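Local coordinates for FMN-binding domain-containing protein (Clostridium perfringens, PDB 3O6U), which is of unknown function but, as a putative member of the FMN-binding family, may bind flavin mononucleotide, at residues Asp4-Val9 against Ser24-Asp29; Lys20-Ile25 against Asn38-Glu43; Thr33-Asn38 against Lys75-Lys80; Ser83-Ile88 against Gln97-Ala102. All blocks are in the same frame, centred on the assembly; numbering follows the deposited sequence.

Interaction 1 of 4, residues Asp4-Val9 against Ser24-Asp29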
loop_
_atom_site.group_PDB
_atom_site.type_symbol
_atom_site.label_atom_id
_atom_site.label_comp_id
_atom_site.label_asym_id
_atom_site.label_seq_id
_atom_site.Cartn_x
_atom_site.Cartn_y
_atom_site.Cartn_z
ATOM N N ASP A 4 10.135 -9.832 -13.529
ATOM C CA ASP A 4 10.996 -9.261 -12.509
ATOM C C ASP A 4 11.151 -7.751 -12.708
ATOM O O ASP A 4 11.005 -7.229 -13.815
ATOM C CB ASP A 4 12.380 -9.926 -12.567
ATOM C CG ASP A 4 12.378 -11.333 -12.002
ATOM O OD1 ASP A 4 11.287 -11.909 -11.771
ATOM O OD2 ASP A 4 13.482 -11.866 -11.785
ATOM N N GLY A 5 11.428 -7.052 -11.620
ATOM C CA GLY A 5 11.647 -5.622 -11.707
ATOM C C GLY A 5 11.039 -4.911 -10.529
ATOM O O GLY A 5 10.615 -5.550 -9.562
ATOM N N ASP A 6 11.016 -3.588 -10.606
ATOM C CA ASP A 6 10.400 -2.779 -9.563
ATOM C C ASP A 6 9.138 -2.145 -10.138
ATOM O O ASP A 6 9.153 -1.638 -11.251
ATOM C CB ASP A 6 11.347 -1.676 -9.067
ATOM C CG ASP A 6 12.553 -2.231 -8.318
ATOM O OD1 ASP A 6 13.695 -2.099 -8.799
ATOM O OD2 ASP A 6 12.366 -2.813 -7.236
ATOM N N TYR A 7 8.042 -2.204 -9.387
ATOM C CA TYR A 7 6.799 -1.585 -9.828
ATOM C C TYR A 7 6.235 -0.740 -8.694
ATOM O O TYR A 7 6.273 -1.109 -7.526
ATOM C CB TYR A 7 5.785 -2.637 -10.304
ATOM C CG TYR A 7 6.379 -3.629 -11.269
ATOM C CD1 TYR A 7 6.264 -3.473 -12.641
ATOM C CD2 TYR A 7 7.095 -4.713 -10.792
ATOM C CE1 TYR A 7 6.846 -4.388 -13.508
ATOM C CE2 TYR A 7 7.675 -5.619 -11.637
ATOM C CZ TYR A 7 7.558 -5.460 -12.994
ATOM O OH TYR A 7 8.164 -6.379 -13.818
ATOM N N THR A 8 5.739 0.424 -9.079
ATOM C CA THR A 8 5.191 1.383 -8.156
ATOM C C THR A 8 3.842 1.873 -8.641
ATOM O O THR A 8 3.657 2.205 -9.816
ATOM C CB THR A 8 6.128 2.613 -8.036
ATOM O OG1 THR A 8 7.305 2.243 -7.310
ATOM C CG2 THR A 8 5.424 3.795 -7.323
ATOM N N VAL A 9 2.888 1.897 -7.729
ATOM C CA VAL A 9 1.590 2.433 -8.048
ATOM C C VAL A 9 1.248 3.443 -6.949
ATOM O O VAL A 9 1.697 3.315 -5.812
ATOM C CB VAL A 9 0.545 1.314 -8.160
ATOM C CG1 VAL A 9 0.139 0.818 -6.804
ATOM C CG2 VAL A 9 -0.611 1.797 -8.921
ATOM N N SER A 24 4.985 0.025 -3.490
ATOM C CA SER A 24 6.083 -0.419 -4.330
ATOM C C SER A 24 6.349 -1.888 -4.071
ATOM O O SER A 24 6.198 -2.370 -2.946
ATOM C CB SER A 24 7.387 0.336 -4.059
ATOM O OG SER A 24 7.415 1.531 -4.799
ATOM N N ILE A 25 6.714 -2.599 -5.131
ATOM C CA ILE A 25 7.102 -3.976 -4.967
ATOM C C ILE A 25 8.348 -4.286 -5.788
ATOM O O ILE A 25 8.736 -3.543 -6.701
ATOM C CB ILE A 25 5.972 -5.008 -5.351
ATOM C CG1 ILE A 25 5.533 -4.842 -6.811
ATOM C CG2 ILE A 25 4.798 -4.869 -4.388
ATOM C CD1 ILE A 25 4.751 -6.048 -7.325
ATOM N N LYS A 26 9.021 -5.350 -5.388
ATOM C CA LYS A 26 10.156 -5.819 -6.155
ATOM C C LYS A 26 9.813 -7.295 -6.436
ATOM O O LYS A 26 9.347 -8.035 -5.563
ATOM C CB LYS A 26 11.487 -5.653 -5.397
ATOM C CG LYS A 26 12.726 -6.103 -6.180
ATOM C CD LYS A 26 14.032 -5.921 -5.373
ATOM C CE LYS A 26 14.399 -4.454 -5.173
ATOM N NZ LYS A 26 14.751 -3.765 -6.449
ATOM N N VAL A 27 9.990 -7.684 -7.689
ATOM C CA VAL A 27 9.700 -9.044 -8.113
ATOM C C VAL A 27 11.009 -9.657 -8.588
ATOM O O VAL A 27 11.689 -9.107 -9.455
ATOM C CB VAL A 27 8.655 -9.064 -9.281
ATOM C CG1 VAL A 27 8.360 -10.507 -9.674
ATOM C CG2 VAL A 27 7.353 -8.323 -8.880
ATOM N N SER A 28 11.364 -10.798 -8.023
ATOM C CA SER A 28 12.614 -11.460 -8.382
ATOM C C SER A 28 12.388 -12.935 -8.568
ATOM O O SER A 28 11.987 -13.618 -7.633
ATOM C CB SER A 28 13.662 -11.264 -7.287
ATOM O OG SER A 28 14.846 -11.984 -7.596
ATOM N N ASP A 29 12.682 -13.431 -9.762
ATOM C CA ASP A 29 12.480 -14.838 -10.073
ATOM C C ASP A 29 10.983 -15.080 -9.960
ATOM O O ASP A 29 10.544 -16.069 -9.365
ATOM C CB ASP A 29 13.224 -15.744 -9.087
ATOM C CG ASP A 29 13.636 -17.077 -9.711
ATOM O OD1 ASP A 29 14.355 -17.059 -10.740
ATOM O OD2 ASP A 29 13.254 -18.139 -9.170
#
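Strands 5-9 and 24-27 run antiparallel, Gly5 to Thr8 facing Val27 back to Ser24, their axes 4.8 Å apart at closest approach. Gly5 with Val27 and Tyr7 with Ile25 are the hydrogen-bonded pairs, each closed by two N-H...O bonds; Asp6 with Lys26 and Thr8 with Ser24 are non-hydrogen-bonded pairs, where CA-H groups point at carbonyl oxygens instead. Gly5 has phi 141°, at which a CB would jam against the preceding carbonyl oxygen. This is the first hairpin of the chain's mixed sheet, made by strands 5-11 and 19-27, and its two faces differ. On one face Tyr7 sets its CB 4.1 Å from Ile25 CG1, and its CE2 meets Val27 CG2 at 3.9 Å, the Tyr7 and Val27 side chains crossing obliquely. Helix 92-111 covers this ring through Val105 and Ala109, while Tyr7 OH binds Lys3 O. The other face is polar. Lys26 bends back at CE and NZ (chi3 -69°, chi4 -66°) and brings Lys26 NZ 2.7 Å from Asp6 OD2, which receives it on its syn lone pair, a salt bridge with a weak second bond to OD1. Thr8 OG1 and Ser24 OG share a hydrogen bond of 2.6 Å. Past the strand pairing, Asp4 OD2 takes the N-H of the poorly ordered Asp29 at 2.7 Å, almost straight, and Asp4 OD1 accepts from Gly30 N.

Interaction 2 of 4, residues Lys20-Ile25 against Asn38-Glu43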
loop_
_atom_site.group_PDB
_atom_site.type_symbol
_atom_site.label_atom_id
_atom_site.label_comp_id
_atom_site.label_asym_id
_atom_site.label_seq_id
_atom_site.Cartn_x
_atom_site.Cartn_y
_atom_site.Cartn_z
ATOM N N LYS A 20 -2.231 10.605 0.261
ATOM C CA LYS A 20 -2.184 9.733 -0.899
ATOM C C LYS A 20 -1.579 8.418 -0.410
ATOM O O LYS A 20 -1.056 8.330 0.706
ATOM C CB LYS A 20 -1.278 10.281 -1.984
ATOM C CG LYS A 20 -1.888 11.397 -2.774
ATOM C CD LYS A 20 -0.886 11.920 -3.772
ATOM C CE LYS A 20 -1.505 12.988 -4.656
ATOM N NZ LYS A 20 -0.519 13.480 -5.666
ATOM N N ALA A 21 -1.666 7.387 -1.241
ATOM C CA ALA A 21 -1.028 6.123 -0.889
ATOM C C ALA A 21 -0.208 5.545 -2.057
ATOM O O ALA A 21 -0.593 5.592 -3.236
ATOM C CB ALA A 21 -2.033 5.120 -0.347
ATOM N N LYS A 22 0.923 4.977 -1.669
ATOM C CA LYS A 22 1.909 4.447 -2.576
ATOM C C LYS A 22 2.247 3.001 -2.249
ATOM O O LYS A 22 2.435 2.657 -1.084
ATOM C CB LYS A 22 3.174 5.301 -2.405
ATOM C CG LYS A 22 4.009 5.452 -3.633
ATOM C CD LYS A 22 5.322 6.114 -3.305
ATOM C CE LYS A 22 6.315 5.890 -4.430
ATOM N NZ LYS A 22 7.197 7.069 -4.640
ATOM N N LEU A 23 2.290 2.159 -3.271
ATOM C CA LEU A 23 2.714 0.788 -3.077
ATOM C C LEU A 23 3.851 0.459 -4.041
ATOM O O LEU A 23 3.714 0.635 -5.258
ATOM C CB LEU A 23 1.570 -0.203 -3.314
ATOM C CG LEU A 23 1.946 -1.694 -3.329
ATOM C CD1 LEU A 23 2.632 -2.093 -2.020
ATOM C CD2 LEU A 23 0.683 -2.528 -3.561
ATOM N N SER A 24 4.985 0.025 -3.490
ATOM C CA SER A 24 6.083 -0.419 -4.330
ATOM C C SER A 24 6.349 -1.888 -4.071
ATOM O O SER A 24 6.198 -2.370 -2.946
ATOM C CB SER A 24 7.387 0.336 -4.059
ATOM O OG SER A 24 7.415 1.531 -4.799
ATOM N N ILE A 25 6.714 -2.599 -5.131
ATOM C CA ILE A 25 7.102 -3.976 -4.967
ATOM C C ILE A 25 8.348 -4.286 -5.788
ATOM O O ILE A 25 8.736 -3.543 -6.701
ATOM C CB ILE A 25 5.972 -5.008 -5.351
ATOM C CG1 ILE A 25 5.533 -4.842 -6.811
ATOM C CG2 ILE A 25 4.798 -4.869 -4.388
ATOM C CD1 ILE A 25 4.751 -6.048 -7.325
ATOM N N ASN A 38 2.965 3.052 1.797
ATOM C CA ASN A 38 2.846 4.233 2.622
ATOM C C ASN A 38 1.703 5.168 2.290
ATOM O O ASN A 38 1.495 5.515 1.123
ATOM C CB ASN A 38 4.113 5.096 2.528
ATOM C CG ASN A 38 5.304 4.475 3.193
ATOM O OD1 ASN A 38 5.399 4.444 4.419
ATOM N ND2 ASN A 38 6.221 3.965 2.391
ATOM N N GLU A 39 0.949 5.534 3.327
ATOM C CA GLU A 39 -0.035 6.605 3.202
ATOM C C GLU A 39 0.831 7.841 3.570
ATOM O O GLU A 39 1.738 7.767 4.397
ATOM C CB GLU A 39 -1.207 6.393 4.136
ATOM C CG GLU A 39 -2.000 5.146 3.696
ATOM C CD GLU A 39 -2.947 4.614 4.760
ATOM O OE1 GLU A 39 -3.019 5.212 5.855
ATOM O OE2 GLU A 39 -3.625 3.592 4.498
ATOM N N PHE A 40 0.567 8.968 2.937
ATOM C CA PHE A 40 1.442 10.120 3.128
ATOM C C PHE A 40 0.810 11.394 2.614
ATOM O O PHE A 40 -0.092 11.374 1.785
ATOM C CB PHE A 40 2.781 9.852 2.405
ATOM C CG PHE A 40 2.677 9.829 0.896
ATOM C CD1 PHE A 40 2.950 10.977 0.146
ATOM C CD2 PHE A 40 2.304 8.667 0.222
ATOM C CE1 PHE A 40 2.855 10.969 -1.256
ATOM C CE2 PHE A 40 2.205 8.654 -1.172
ATOM C CZ PHE A 40 2.480 9.809 -1.909
ATOM N N ASN A 41 1.308 12.513 3.102
ATOM C CA ASN A 41 0.730 13.783 2.727
ATOM C C ASN A 41 1.160 14.173 1.322
ATOM O O ASN A 41 2.353 14.305 1.038
ATOM C CB ASN A 41 1.121 14.829 3.782
ATOM C CG ASN A 41 0.568 16.198 3.489
ATOM O OD1 ASN A 41 1.139 16.956 2.704
ATOM N ND2 ASN A 41 -0.557 16.526 4.113
ATOM N N GLY A 42 0.169 14.321 0.444
ATOM C CA GLY A 42 0.425 14.686 -0.936
ATOM C C GLY A 42 1.407 15.823 -1.156
ATOM O O GLY A 42 2.312 15.711 -1.975
ATOM N N GLU A 43 1.262 16.887 -0.382
ATOM C CA GLU A 43 2.075 18.079 -0.523
ATOM C C GLU A 43 3.392 18.101 0.224
ATOM O O GLU A 43 4.398 18.529 -0.325
ATOM C CB GLU A 43 1.238 19.282 -0.088
ATOM C CG GLU A 43 -0.135 19.332 -0.745
ATOM C CD GLU A 43 -0.043 19.365 -2.263
ATOM O OE1 GLU A 43 0.532 20.342 -2.811
ATOM O OE2 GLU A 43 -0.543 18.411 -2.915
#
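Lys20, Ala21 and Lys22 pair with Phe40, Glu39 and Asn38 in an antiparallel strand-to-strand contact, the hairpin of strands 19-27 and 32-41 at the edge of the sheet within this chain. Four backbone bonds hold it, two around Lys20 and Phe40 and two around Lys22 and Asn38, with the non-hydrogen-bonded pair Ala21-Glu39 between them. Phe40 carries the side-chain packing. Its CG sits between the backbone N and the carbonyl carbon, the crowded position (chi1 69°), and the ring leans across onto the partner strand. Lys20 CB lies over one face, 4.2 Å from the ring centroid, a CH-pi contact; Lys22 CB reaches Phe40 CE2 at 3.7 Å. Farther out, Lys20 CD passes Gly42 CA at 4.2 Å, its chain extended beyond CG. On the opposite face of the sheet Glu39 CG rests on Ala21 CB at 4.0 Å, and its carboxylate goes elsewhere, to Lys48, Tyr69, Ser94 and Tyr37. The two lysines thus give the aromatic ring their first methylene groups and none of their charge: the contact is apolar at the ring, and each ammonium group lies well beyond it.

Interaction 3 of 4, residues Thr33-Asn38 against Lys75-Lys80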
loop_
_atom_site.group_PDB
_atom_site.type_symbol
_atom_site.label_atom_id
_atom_site.label_comp_id
_atom_site.label_asym_id
_atom_site.label_seq_id
_atom_site.Cartn_x
_atom_site.Cartn_y
_atom_site.Cartn_z
ATOM N N THR A 33 9.084 -9.934 -3.651
ATOM C CA THR A 33 10.218 -10.110 -2.765
ATOM C C THR A 33 10.369 -8.977 -1.764
ATOM O O THR A 33 10.881 -9.166 -0.670
ATOM C CB THR A 33 11.443 -10.262 -3.718
ATOM O OG1 THR A 33 12.183 -11.452 -3.412
ATOM C CG2 THR A 33 12.303 -9.033 -3.675
ATOM N N GLU A 34 9.935 -7.792 -2.171
ATOM C CA GLU A 34 9.923 -6.615 -1.309
ATOM C C GLU A 34 8.577 -5.921 -1.555
ATOM O O GLU A 34 8.067 -5.908 -2.675
ATOM C CB GLU A 34 11.031 -5.622 -1.663
ATOM C CG GLU A 34 12.420 -6.199 -1.851
ATOM C CD GLU A 34 13.199 -6.345 -0.557
ATOM O OE1 GLU A 34 12.981 -5.533 0.376
ATOM O OE2 GLU A 34 14.050 -7.267 -0.486
ATOM N N ALA A 35 8.001 -5.356 -0.505
ATOM C CA ALA A 35 6.743 -4.636 -0.627
ATOM C C ALA A 35 6.783 -3.417 0.308
ATOM O O ALA A 35 6.983 -3.566 1.514
ATOM C CB ALA A 35 5.582 -5.542 -0.275
ATOM N N LYS A 36 6.618 -2.215 -0.261
ATOM C CA LYS A 36 6.628 -0.967 0.522
ATOM C C LYS A 36 5.346 -0.161 0.345
ATOM O O LYS A 36 5.040 0.327 -0.742
ATOM C CB LYS A 36 7.854 -0.096 0.169
ATOM C CG LYS A 36 8.022 1.150 1.072
ATOM C CD LYS A 36 9.504 1.506 1.317
ATOM C CE LYS A 36 9.842 2.988 1.049
ATOM N NZ LYS A 36 9.149 3.982 1.935
ATOM N N TYR A 37 4.582 -0.031 1.420
ATOM C CA TYR A 37 3.327 0.705 1.335
ATOM C C TYR A 37 3.252 1.866 2.317
ATOM O O TYR A 37 3.434 1.686 3.514
ATOM C CB TYR A 37 2.138 -0.252 1.561
ATOM C CG TYR A 37 0.794 0.429 1.690
ATOM C CD1 TYR A 37 0.089 0.844 0.563
ATOM C CD2 TYR A 37 0.226 0.658 2.941
ATOM C CE1 TYR A 37 -1.153 1.473 0.678
ATOM C CE2 TYR A 37 -1.011 1.289 3.068
ATOM C CZ TYR A 37 -1.697 1.689 1.933
ATOM O OH TYR A 37 -2.922 2.304 2.046
ATOM N N ASN A 38 2.965 3.052 1.797
ATOM C CA ASN A 38 2.846 4.233 2.622
ATOM C C ASN A 38 1.703 5.168 2.290
ATOM O O ASN A 38 1.495 5.515 1.123
ATOM C CB ASN A 38 4.113 5.096 2.528
ATOM C CG ASN A 38 5.304 4.475 3.193
ATOM O OD1 ASN A 38 5.399 4.444 4.419
ATOM N ND2 ASN A 38 6.221 3.965 2.391
ATOM N N LYS A 75 3.730 -7.357 4.560
ATOM C CA LYS A 75 4.110 -8.755 4.768
ATOM C C LYS A 75 3.084 -9.736 4.235
ATOM O O LYS A 75 3.444 -10.720 3.586
ATOM C CB LYS A 75 4.354 -9.030 6.247
ATOM C CG LYS A 75 5.472 -8.227 6.853
ATOM C CD LYS A 75 5.526 -8.485 8.348
ATOM C CE LYS A 75 6.147 -7.311 9.105
ATOM N NZ LYS A 75 5.113 -6.420 9.741
ATOM N N ALA A 76 1.812 -9.460 4.509
ATOM C CA ALA A 76 0.715 -10.311 4.051
ATOM C C ALA A 76 0.741 -10.430 2.540
ATOM O O ALA A 76 0.375 -11.463 1.990
ATOM C CB ALA A 76 -0.630 -9.756 4.503
ATOM N N LEU A 77 1.161 -9.368 1.868
ATOM C CA LEU A 77 1.257 -9.373 0.411
ATOM C C LEU A 77 2.357 -10.342 0.001
ATOM O O LEU A 77 2.175 -11.164 -0.893
ATOM C CB LEU A 77 1.590 -7.968 -0.100
ATOM C CG LEU A 77 1.727 -7.816 -1.623
ATOM C CD1 LEU A 77 0.454 -8.288 -2.331
ATOM C CD2 LEU A 77 2.024 -6.374 -1.962
ATOM N N ILE A 78 3.502 -10.244 0.664
ATOM C CA ILE A 78 4.619 -11.121 0.357
ATOM C C ILE A 78 4.295 -12.581 0.683
ATOM O O ILE A 78 4.676 -13.478 -0.062
ATOM C CB ILE A 78 5.883 -10.639 1.092
ATOM C CG1 ILE A 78 6.233 -9.243 0.553
ATOM C CG2 ILE A 78 7.042 -11.636 0.904
ATOM C CD1 ILE A 78 7.344 -8.542 1.283
ATOM N N GLU A 79 3.553 -12.806 1.767
ATOM C CA GLU A 79 3.143 -14.148 2.177
ATOM C C GLU A 79 2.100 -14.736 1.214
ATOM O O GLU A 79 2.128 -15.921 0.911
ATOM C CB GLU A 79 2.549 -14.111 3.596
ATOM C CG GLU A 79 2.056 -15.470 4.121
ATOM C CD GLU A 79 3.189 -16.440 4.442
ATOM O OE1 GLU A 79 3.765 -16.360 5.552
ATOM O OE2 GLU A 79 3.508 -17.282 3.575
ATOM N N LYS A 80 1.186 -13.912 0.720
ATOM C CA LYS A 80 0.138 -14.401 -0.175
ATOM C C LYS A 80 0.507 -14.403 -1.641
ATOM O O LYS A 80 -0.079 -15.134 -2.436
ATOM C CB LYS A 80 -1.129 -13.552 -0.021
ATOM C CG LYS A 80 -1.887 -13.767 1.273
ATOM C CD LYS A 80 -3.193 -14.497 1.023
ATOM C CE LYS A 80 -3.822 -14.946 2.331
ATOM N NZ LYS A 80 -5.147 -15.587 2.123
#
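The peptide group joining Glu34 to Ala35 is the flat surface the helix uses here: Ile78 CD1 sits over one of its faces, 3.7 Å from Ala35 N and 4.1 Å from Glu34 C. The methyl stands above the plane, shifted from over Ala35 N toward its N-H side. Two residues on, the Tyr37 ring stays clear of residues 75-80 and meets the Phe98 ring edge-to-face, with Ala21 and Leu101 also against it. Its hydroxyl is bonded to Glu39 and Gln97.

Ala35 CB, pointing at the helix, is the centre of the packing. Ile78 comes to it with both CG1 and CD1, each at 3.8 Å; CG1 stands anti to the carbonyl carbon (chi1 -63°) and CD1 continues the extended branch (chi2 173°), laying that methyl on the strand backbone. From the residue before, Leu77 adds CD2, 4.0 Å from Ala35 CB, and goes on to touch Ile25 and Phe98. Thr33 O lies 4.1 Å from Ile78 CD1. No hydrogen bond links the two segments, so the grip is purely van der Waals. The short segments' axes approach to 8.0 Å, consistent with only a methyl projecting from Ala35, and run roughly antiparallel at 149°.

Just before Ala35, Thr33 and Glu34 both face Lys26 of the neighbouring strand, a classic beta bulge. The contact as a whole is helix-on-sheet packing in a domain that combines a mainly antiparallel sheet with helices, helix 66-80 lying on one of the two outermost strands of the sheet within this chain.

Interaction 4 of 4, residues Ser83-Ile88 against Gln97-Ala102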
loop_
_atom_site.group_PDB
_atom_site.type_symbol
_atom_site.label_atom_id
_atom_site.label_comp_id
_atom_site.label_asym_id
_atom_site.label_seq_id
_atom_site.Cartn_x
_atom_site.Cartn_y
_atom_site.Cartn_z
ATOM N N SER A 83 -2.974 -10.067 -4.361
ATOM C CA SER A 83 -3.665 -8.933 -3.758
ATOM C C SER A 83 -4.750 -9.392 -2.798
ATOM O O SER A 83 -5.191 -8.628 -1.941
ATOM C CB SER A 83 -4.323 -8.083 -4.849
ATOM O OG SER A 83 -5.377 -8.793 -5.495
ATOM N N ASP A 84 -5.174 -10.643 -2.941
ATOM C CA ASP A 84 -6.252 -11.169 -2.119
ATOM C C ASP A 84 -5.824 -11.432 -0.695
ATOM O O ASP A 84 -5.581 -12.577 -0.318
ATOM C CB ASP A 84 -6.832 -12.451 -2.745
ATOM C CG ASP A 84 -7.844 -13.152 -1.831
ATOM O OD1 ASP A 84 -8.883 -12.532 -1.483
ATOM O OD2 ASP A 84 -7.593 -14.325 -1.460
ATOM N N ILE A 85 -5.714 -10.369 0.097
ATOM C CA ILE A 85 -5.345 -10.530 1.497
ATOM C C ILE A 85 -6.563 -10.265 2.379
ATOM O O ILE A 85 -7.562 -9.722 1.916
ATOM C CB ILE A 85 -4.197 -9.567 1.928
ATOM C CG1 ILE A 85 -4.535 -8.123 1.558
ATOM C CG2 ILE A 85 -2.898 -9.985 1.281
ATOM C CD1 ILE A 85 -4.077 -7.107 2.600
ATOM N N ASP A 86 -6.474 -10.663 3.646
ATOM C CA ASP A 86 -7.557 -10.474 4.614
ATOM C C ASP A 86 -7.477 -9.046 5.146
ATOM O O ASP A 86 -6.381 -8.559 5.441
ATOM C CB ASP A 86 -7.405 -11.450 5.788
ATOM C CG ASP A 86 -7.007 -12.852 5.346
ATOM O OD1 ASP A 86 -7.651 -13.405 4.420
ATOM O OD2 ASP A 86 -6.047 -13.407 5.931
ATOM N N VAL A 87 -8.611 -8.369 5.290
ATOM C CA VAL A 87 -8.519 -7.010 5.779
ATOM C C VAL A 87 -8.065 -7.039 7.230
ATOM O O VAL A 87 -8.172 -8.063 7.891
ATOM C CB VAL A 87 -9.855 -6.197 5.551
ATOM C CG1 VAL A 87 -10.390 -6.488 4.153
ATOM C CG2 VAL A 87 -10.883 -6.477 6.604
ATOM N N ILE A 88 -7.454 -5.958 7.696
ATOM C CA ILE A 88 -7.008 -5.927 9.081
ATOM C C ILE A 88 -8.041 -5.191 9.947
ATOM O O ILE A 88 -8.366 -4.021 9.733
ATOM C CB ILE A 88 -5.605 -5.266 9.222
ATOM C CG1 ILE A 88 -4.536 -6.182 8.621
ATOM C CG2 ILE A 88 -5.283 -5.003 10.689
ATOM C CD1 ILE A 88 -3.279 -5.435 8.183
ATOM N N GLN A 97 -8.014 0.010 0.468
ATOM C CA GLN A 97 -7.200 0.855 -0.395
ATOM C C GLN A 97 -5.945 0.065 -0.839
ATOM O O GLN A 97 -5.650 -0.003 -2.036
ATOM C CB GLN A 97 -6.796 2.127 0.349
ATOM C CG GLN A 97 -5.763 2.982 -0.380
ATOM C CD GLN A 97 -5.708 4.397 0.156
ATOM O OE1 GLN A 97 -6.385 5.283 -0.353
ATOM N NE2 GLN A 97 -4.927 4.609 1.201
ATOM N N PHE A 98 -5.231 -0.542 0.119
ATOM C CA PHE A 98 -4.037 -1.357 -0.171
ATOM C C PHE A 98 -4.337 -2.444 -1.195
ATOM O O PHE A 98 -3.552 -2.644 -2.133
ATOM C CB PHE A 98 -3.500 -2.033 1.105
ATOM C CG PHE A 98 -2.261 -2.915 0.886
ATOM C CD1 PHE A 98 -0.979 -2.369 0.870
ATOM C CD2 PHE A 98 -2.390 -4.298 0.711
ATOM C CE1 PHE A 98 0.151 -3.181 0.696
ATOM C CE2 PHE A 98 -1.271 -5.106 0.534
ATOM C CZ PHE A 98 0.004 -4.546 0.523
ATOM N N LYS A 99 -5.459 -3.143 -1.018
ATOM C CA LYS A 99 -5.828 -4.215 -1.934
ATOM C C LYS A 99 -5.982 -3.727 -3.366
ATOM O O LYS A 99 -5.494 -4.387 -4.280
ATOM C CB LYS A 99 -7.095 -4.952 -1.442
ATOM C CG LYS A 99 -6.831 -5.758 -0.148
ATOM C CD LYS A 99 -8.073 -6.434 0.442
ATOM C CE LYS A 99 -8.605 -7.525 -0.474
ATOM N NZ LYS A 99 -9.474 -8.499 0.240
ATOM N N LYS A 100 -6.604 -2.563 -3.576
ATOM C CA LYS A 100 -6.759 -2.046 -4.948
ATOM C C LYS A 100 -5.401 -1.745 -5.618
ATOM O O LYS A 100 -5.181 -2.104 -6.778
ATOM C CB LYS A 100 -7.666 -0.807 -4.972
ATOM C CG LYS A 100 -9.150 -1.112 -4.661
ATOM C CD LYS A 100 -10.017 0.148 -4.734
ATOM C CE LYS A 100 -11.492 -0.117 -4.378
ATOM N NZ LYS A 100 -11.826 0.218 -2.956
ATOM N N LEU A 101 -4.495 -1.105 -4.876
ATOM C CA LEU A 101 -3.140 -0.807 -5.357
ATOM C C LEU A 101 -2.384 -2.124 -5.653
ATOM O O LEU A 101 -1.688 -2.227 -6.669
ATOM C CB LEU A 101 -2.392 0.048 -4.321
ATOM C CG LEU A 101 -2.929 1.477 -4.125
ATOM C CD1 LEU A 101 -2.161 2.210 -3.037
ATOM C CD2 LEU A 101 -2.831 2.221 -5.424
ATOM N N ALA A 102 -2.502 -3.126 -4.784
ATOM C CA ALA A 102 -1.884 -4.427 -5.072
ATOM C C ALA A 102 -2.445 -5.051 -6.378
ATOM O O ALA A 102 -1.669 -5.569 -7.188
ATOM C CB ALA A 102 -2.096 -5.388 -3.909
#
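Lys99 carries most of this contact, its side chain running from helix 92-111 across the loop at Ser83 to Val87. CB begins 4.2 Å from Ser83 O. CG then packs on Ile85 CG1 at 3.7 Å, where the two side chains slide past each other in opposite directions. CD is next to the same isoleucine, 3.6 Å from Ile85 O, with Val87 CG1 loosely flanking it. The chain bends at chi3 (66°), placing CE 3.4 Å from Ile85 O, and NZ finishes 2.8 Å from Ile85 O in a hydrogen bond nearly along the C=O axis (165°). Asp84 OD1, in a poorly ordered residue, is 4.4 Å from Lys99 NZ, an opposite charge beyond a salt bridge.

Apolar groups complete the fit. Ile85 CD1 meets Phe98 CD2 at 3.8 Å, the two side chains crossing at about a right angle, and Leu73 of helix 66-80 also touches Ile85. Ser83 CB presses on Ala102 CB at 3.6 Å. Asp84 is the centre of an inverse gamma turn, in which Ile85 N gives a weak bond to Ser83 O; Ser83 and Ile85, before and after it, both direct their CB at the helix.

Lys99 therefore works as a long apolar arm with a polar tip: its methylenes pack on Ile85, and its ammonium satisfies a backbone oxygen in an irregular loop, pinning it to the helix, while the poorly ordered Asp84 may offset some of the charge.

How the interactions relate
Interactions 1 and 2 both use strand 19-27, on overlapping lengths that share Ser24 and Ile25, with centres about 16 Å apart; Val9 O and Leu23 N, 2.9 Å apart, probably hydrogen-bond between them. Interaction 3 starts from the next strand, tied in by a probable bond between Ser24 O and Lys36 N at 2.7 Å, and shares Asn38 with interaction 2. Interactions 3 and 4 have centres about 10 Å apart and meet where Leu77 CD2 touches Phe98 CZ at 3.7 Å. Leu23 CD2 reaches Ala102 N at 3.5 Å. Interactions 1 and 2 build the sheet, interaction 3 lays helix 66-80 on it, and interaction 4 ties the following loop to helix 92-111.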